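Local coordinates for PTS system, nitrogen regulatory IIA protein (PDB 2A0J) that probably relays phosphoryl groups as a IIA component of the phosphotransferase system, in a branch linked to nitrogen regulation, at residues 46-51 with 102-107; 80-85 with 132-137. One frame throughout, in Å; residues are numbered along the deposited sequence.

In the fold
The two contacts attach different helices to the middle of one mixed four-stranded sheet, ordered 13-17, 77-83, 97-106, 63-70. Contact 1 sets helix 41-52 against strand 97-106; contact 2 sets helix 127-135 against strand 77-83, its antiparallel neighbour. Their centres lie about 23 Å apart, on opposite sides of the chain's centre. A packing contact, I102 CD1 to I81 CG1 at 4.2 Å, bridges them across the strands. I81 points to the I102 side, whereas F80 and R82, its neighbours in the strand, serve contact 2. Along the chain the segments alternate (46-51, 80-85, 102-107, 132-137), so the interleaved contacts join early and late parts of the chain into one compact fold.

Contact 1 of 2, residues 46-51 with 102-107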
# COMPACT_ATOMS: atom_id res chain seq x y z
N GLU A 46 -10.57 9.49 1.04
CA GLU A 46 -11.09 10.00 -0.22
C GLU A 46 -10.01 10.06 -1.29
O GLU A 46 -10.25 9.80 -2.46
CB GLU A 46 -11.67 11.40 -0.01
CG GLU A 46 -13.11 11.54 -0.51
CD GLU A 46 -14.04 10.52 0.14
OE1 GLU A 46 -14.16 10.52 1.38
OE2 GLU A 46 -14.66 9.73 -0.60
N CYS A 47 -8.80 10.40 -0.87
CA CYS A 47 -7.70 10.50 -1.78
C CYS A 47 -7.36 9.14 -2.42
O CYS A 47 -7.14 9.06 -3.63
CB CYS A 47 -6.49 11.07 -1.04
SG CYS A 47 -5.14 11.48 -2.10
N LEU A 48 -7.33 8.09 -1.62
CA LEU A 48 -7.03 6.75 -2.13
C LEU A 48 -8.17 6.21 -2.99
O LEU A 48 -7.94 5.56 -4.01
CB LEU A 48 -6.77 5.79 -0.97
CG LEU A 48 -5.75 6.22 0.08
CD1 LEU A 48 -5.71 5.18 1.19
CD2 LEU A 48 -4.36 6.43 -0.55
N PHE A 49 -9.41 6.50 -2.57
CA PHE A 49 -10.61 6.05 -3.26
C PHE A 49 -10.90 6.84 -4.54
O PHE A 49 -11.57 6.33 -5.45
CB PHE A 49 -11.82 6.13 -2.31
CG PHE A 49 -12.63 4.85 -2.25
CD1 PHE A 49 -12.03 3.63 -1.92
CD2 PHE A 49 -14.01 4.87 -2.49
CE1 PHE A 49 -12.79 2.46 -1.82
CE2 PHE A 49 -14.77 3.70 -2.40
CZ PHE A 49 -14.15 2.49 -2.07
N ALA A 50 -10.42 8.07 -4.62
CA ALA A 50 -10.64 8.88 -5.81
C ALA A 50 -9.89 8.21 -6.96
O ALA A 50 -10.30 8.30 -8.13
CB ALA A 50 -10.11 10.29 -5.58
N ARG A 51 -8.81 7.53 -6.62
CA ARG A 51 -7.97 6.83 -7.59
C ARG A 51 -8.48 5.43 -7.91
O ARG A 51 -8.53 5.02 -9.07
CB ARG A 51 -6.53 6.74 -7.07
CG ARG A 51 -5.63 5.84 -7.90
CD ARG A 51 -5.54 6.31 -9.35
NE ARG A 51 -4.77 5.37 -10.16
CZ ARG A 51 -5.21 4.17 -10.54
NH1 ARG A 51 -6.43 3.75 -10.18
NH2 ARG A 51 -4.42 3.38 -11.25
N ILE A 102 0.31 0.75 0.42
CA ILE A 102 -0.35 2.04 0.17
C ILE A 102 0.66 3.17 0.14
O ILE A 102 1.57 3.20 0.96
CB ILE A 102 -1.40 2.39 1.25
CG1 ILE A 102 -2.30 1.19 1.54
CG2 ILE A 102 -2.23 3.57 0.78
CD1 ILE A 102 -1.68 0.16 2.49
N LEU A 103 0.50 4.09 -0.80
CA LEU A 103 1.40 5.23 -0.92
C LEU A 103 0.66 6.55 -1.10
O LEU A 103 -0.19 6.67 -1.98
CB LEU A 103 2.34 5.04 -2.11
CG LEU A 103 3.33 6.19 -2.29
CD1 LEU A 103 4.29 6.21 -1.11
CD2 LEU A 103 4.10 6.05 -3.59
N LEU A 104 0.99 7.53 -0.26
CA LEU A 104 0.41 8.87 -0.34
C LEU A 104 1.55 9.84 -0.71
O LEU A 104 2.52 9.97 0.04
CB LEU A 104 -0.18 9.29 1.01
CG LEU A 104 -1.67 9.58 1.10
CD1 LEU A 104 -1.91 10.31 2.42
CD2 LEU A 104 -2.15 10.44 -0.07
N VAL A 105 1.42 10.52 -1.84
CA VAL A 105 2.48 11.42 -2.28
C VAL A 105 2.08 12.88 -2.43
O VAL A 105 0.92 13.20 -2.69
CB VAL A 105 3.08 10.93 -3.62
CG1 VAL A 105 3.67 9.54 -3.44
CG2 VAL A 105 2.02 10.91 -4.71
N PRO A 106 3.03 13.80 -2.24
CA PRO A 106 2.70 15.22 -2.40
C PRO A 106 2.45 15.48 -3.88
O PRO A 106 2.79 14.66 -4.73
CB PRO A 106 3.96 15.93 -1.88
CG PRO A 106 5.06 14.93 -2.10
CD PRO A 106 4.40 13.63 -1.71
N GLU A 107 1.84 16.62 -4.20
CA GLU A 107 1.58 16.94 -5.59
C GLU A 107 2.70 17.83 -6.12
O GLU A 107 2.56 19.05 -6.15
CB GLU A 107 0.24 17.66 -5.71
CG GLU A 107 -0.49 17.41 -7.03
CD GLU A 107 -1.65 18.36 -7.25
OE1 GLU A 107 -2.46 18.10 -8.16
OE2 GLU A 107 -1.75 19.37 -6.51
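L48 and I102 meet through methyl groups: L48 CD2 lies 3.8 Å from I102 CG2, and CD1 of the same leucine comes to 3.9 Å of I102 CG2, so both prongs of the leucine fork rest on one branch methyl. The two side chains cross at about a right angle. I102 touches through CG2, which lies anti to the backbone N, while the CG1 arm leads away from the helix. On the helix side, the end of L48 comes nearer to the strand than its first bond would suggest. A second touch runs beside the first, C47 SG to L104 CD2 at 3.8 Å. Here the thiol is directed at the strand from the start, with SG anti to the backbone N (chi1 -171°). L48 CD2 also approaches L104 CG, more loosely, at 4.5 Å. All of this is apolar and buried, yet small: 162 Å² is covered over both sides.

The small area is consistent with the backbone geometry. The helix and strand axes pass 9.9 Å apart at 103°, so the helix runs across the strand and meets it through two consecutive residues, C47 and L48, less than a full turn. This is helix-on-sheet packing in an alpha/beta fold. Helix 22-33 packs beside it on the same strand: L48 also touches F26 and A29, and I102 and L104 share L33. C47 leans on H70. Strand 63-70 pairs with 97-106 through backbone bonds of P66 and G68 to L103 and of G68 to V105; strand 77-83 lies on the other edge.

Contact 2 of 2, residues 80-85 with 132-137; sequences FIRTRE and SLMTVS
R82 and M134 carry the closest pair of CA atoms, 7.5 Å apart, where the last part of strand 77-83 runs past the last part of helix 127-135. The contact depends largely on R82, which accounts for 96 Å² of the 250 Å² covered in all. Its chain bends at chi2 and chi3 (-56° at the latter, which sets NE), and the guanidinium reaches two backbone carbonyls. R82 NH1 donates to L133 O at 2.6 Å; the donor stands above the carbonyl plane, although the oxygen itself lies in the guanidinium plane. R82 NH2 donates to V136 O at 3.2 Å, almost straight down the C=O bond (175°), again in the plane of the guanidinium. R82 NH1 adds a weak bond to V136 O, making that oxygen a shared acceptor. M134 O lies over one face, so three carbonyl oxygens surround part of the guanidinium, consistent with a favourable interaction between the cation and carbonyls near the C-terminal part of the helix.

Carbon and sulfur make two further touches. M134 SD lies 4.2 Å from R82 CD, although the methionine's first side-chain bond points away from the strand. F80 CZ meets L133 CD2 at 4.2 Å, the two side chains crossing obliquely. Separately, V136 CG2 sits beside the charged R82 NH1, 4.1 Å away.

Strand 13-17 supplies another carbonyl: R82 NE bonds L15 O, tying the guanidinium to the edge strand as well as to the helix. L99 of strand 97-106 touches R82, L133 and M134, while helix 139-146 covers F80 with V142 and V136 with E141 and I145.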
# COMPACT_ATOMS: atom_id res chain seq x y z
N PHE A 80 2.20 -0.92 4.78
CA PHE A 80 2.12 -2.25 4.20
C PHE A 80 1.16 -3.09 5.03
O PHE A 80 1.23 -3.08 6.26
CB PHE A 80 3.49 -2.91 4.16
CG PHE A 80 3.50 -4.22 3.42
CD1 PHE A 80 3.46 -4.24 2.03
CD2 PHE A 80 3.49 -5.42 4.11
CE1 PHE A 80 3.40 -5.45 1.33
CE2 PHE A 80 3.43 -6.64 3.43
CZ PHE A 80 3.38 -6.65 2.03
N ILE A 81 0.27 -3.81 4.35
CA ILE A 81 -0.71 -4.67 5.03
C ILE A 81 -0.76 -6.10 4.51
O ILE A 81 -0.83 -6.34 3.31
CB ILE A 81 -2.13 -4.11 4.90
CG1 ILE A 81 -2.22 -2.72 5.51
CG2 ILE A 81 -3.11 -5.07 5.57
CD1 ILE A 81 -3.63 -2.12 5.48
N ARG A 82 -0.74 -7.05 5.45
CA ARG A 82 -0.82 -8.48 5.15
C ARG A 82 -2.14 -8.92 5.78
O ARG A 82 -2.29 -8.89 7.01
CB ARG A 82 0.34 -9.24 5.79
CG ARG A 82 1.08 -10.20 4.85
CD ARG A 82 0.91 -11.64 5.26
NE ARG A 82 1.34 -11.87 6.64
CZ ARG A 82 2.58 -12.12 7.02
NH1 ARG A 82 3.56 -12.19 6.14
NH2 ARG A 82 2.85 -12.31 8.30
N THR A 83 -3.09 -9.31 4.94
CA THR A 83 -4.41 -9.73 5.40
C THR A 83 -4.43 -11.17 5.92
O THR A 83 -3.69 -12.02 5.45
CB THR A 83 -5.45 -9.56 4.26
OG1 THR A 83 -5.03 -10.28 3.10
CG2 THR A 83 -5.61 -8.07 3.90
N ARG A 84 -5.28 -11.42 6.92
CA ARG A 84 -5.40 -12.77 7.48
C ARG A 84 -6.02 -13.66 6.41
O ARG A 84 -5.67 -14.84 6.28
CB ARG A 84 -6.28 -12.75 8.72
CG ARG A 84 -6.35 -14.09 9.43
CD ARG A 84 -7.19 -14.00 10.70
NE ARG A 84 -6.75 -12.90 11.54
CZ ARG A 84 -7.30 -12.60 12.72
NH1 ARG A 84 -8.30 -13.32 13.19
NH2 ARG A 84 -6.83 -11.57 13.41
N GLU A 85 -6.94 -13.08 5.65
CA GLU A 85 -7.63 -13.78 4.58
C GLU A 85 -7.59 -12.91 3.33
O GLU A 85 -7.55 -11.69 3.42
CB GLU A 85 -9.09 -14.04 4.97
CG GLU A 85 -9.51 -15.50 5.01
CD GLU A 85 -8.89 -16.26 6.17
OE1 GLU A 85 -7.66 -16.46 6.16
OE2 GLU A 85 -9.64 -16.66 7.08
N SER A 132 7.74 -14.98 0.16
CA SER A 132 8.40 -14.59 1.40
C SER A 132 7.50 -13.65 2.21
O SER A 132 7.31 -13.84 3.41
CB SER A 132 9.73 -13.90 1.12
OG SER A 132 10.71 -14.83 0.70
N LEU A 133 6.96 -12.64 1.53
CA LEU A 133 6.08 -11.66 2.16
C LEU A 133 4.86 -12.33 2.78
O LEU A 133 4.22 -11.76 3.67
CB LEU A 133 5.66 -10.58 1.15
CG LEU A 133 6.78 -9.60 0.78
CD1 LEU A 133 6.41 -8.82 -0.46
CD2 LEU A 133 7.03 -8.65 1.94
N MET A 134 4.54 -13.53 2.31
CA MET A 134 3.40 -14.26 2.84
C MET A 134 3.75 -15.16 4.03
O MET A 134 2.85 -15.63 4.73
CB MET A 134 2.75 -15.14 1.75
CG MET A 134 1.93 -14.38 0.71
SD MET A 134 0.60 -13.39 1.40
CE MET A 134 -0.61 -14.62 1.75
N THR A 135 5.04 -15.41 4.27
CA THR A 135 5.42 -16.29 5.38
C THR A 135 6.23 -15.69 6.53
O THR A 135 6.09 -16.12 7.67
CB THR A 135 6.17 -17.55 4.87
OG1 THR A 135 7.39 -17.17 4.22
CG2 THR A 135 5.29 -18.34 3.90
N VAL A 136 7.07 -14.69 6.24
CA VAL A 136 7.90 -14.07 7.27
C VAL A 136 7.07 -13.70 8.50
O VAL A 136 5.93 -13.26 8.39
CB VAL A 136 8.64 -12.83 6.73
CG1 VAL A 136 9.59 -13.27 5.63
CG2 VAL A 136 7.65 -11.80 6.21
N SER A 137 7.66 -13.88 9.68
CA SER A 137 6.97 -13.61 10.94
C SER A 137 7.03 -12.18 11.47
O SER A 137 6.06 -11.70 12.05
CB SER A 137 7.50 -14.56 12.02
OG SER A 137 7.45 -15.91 11.58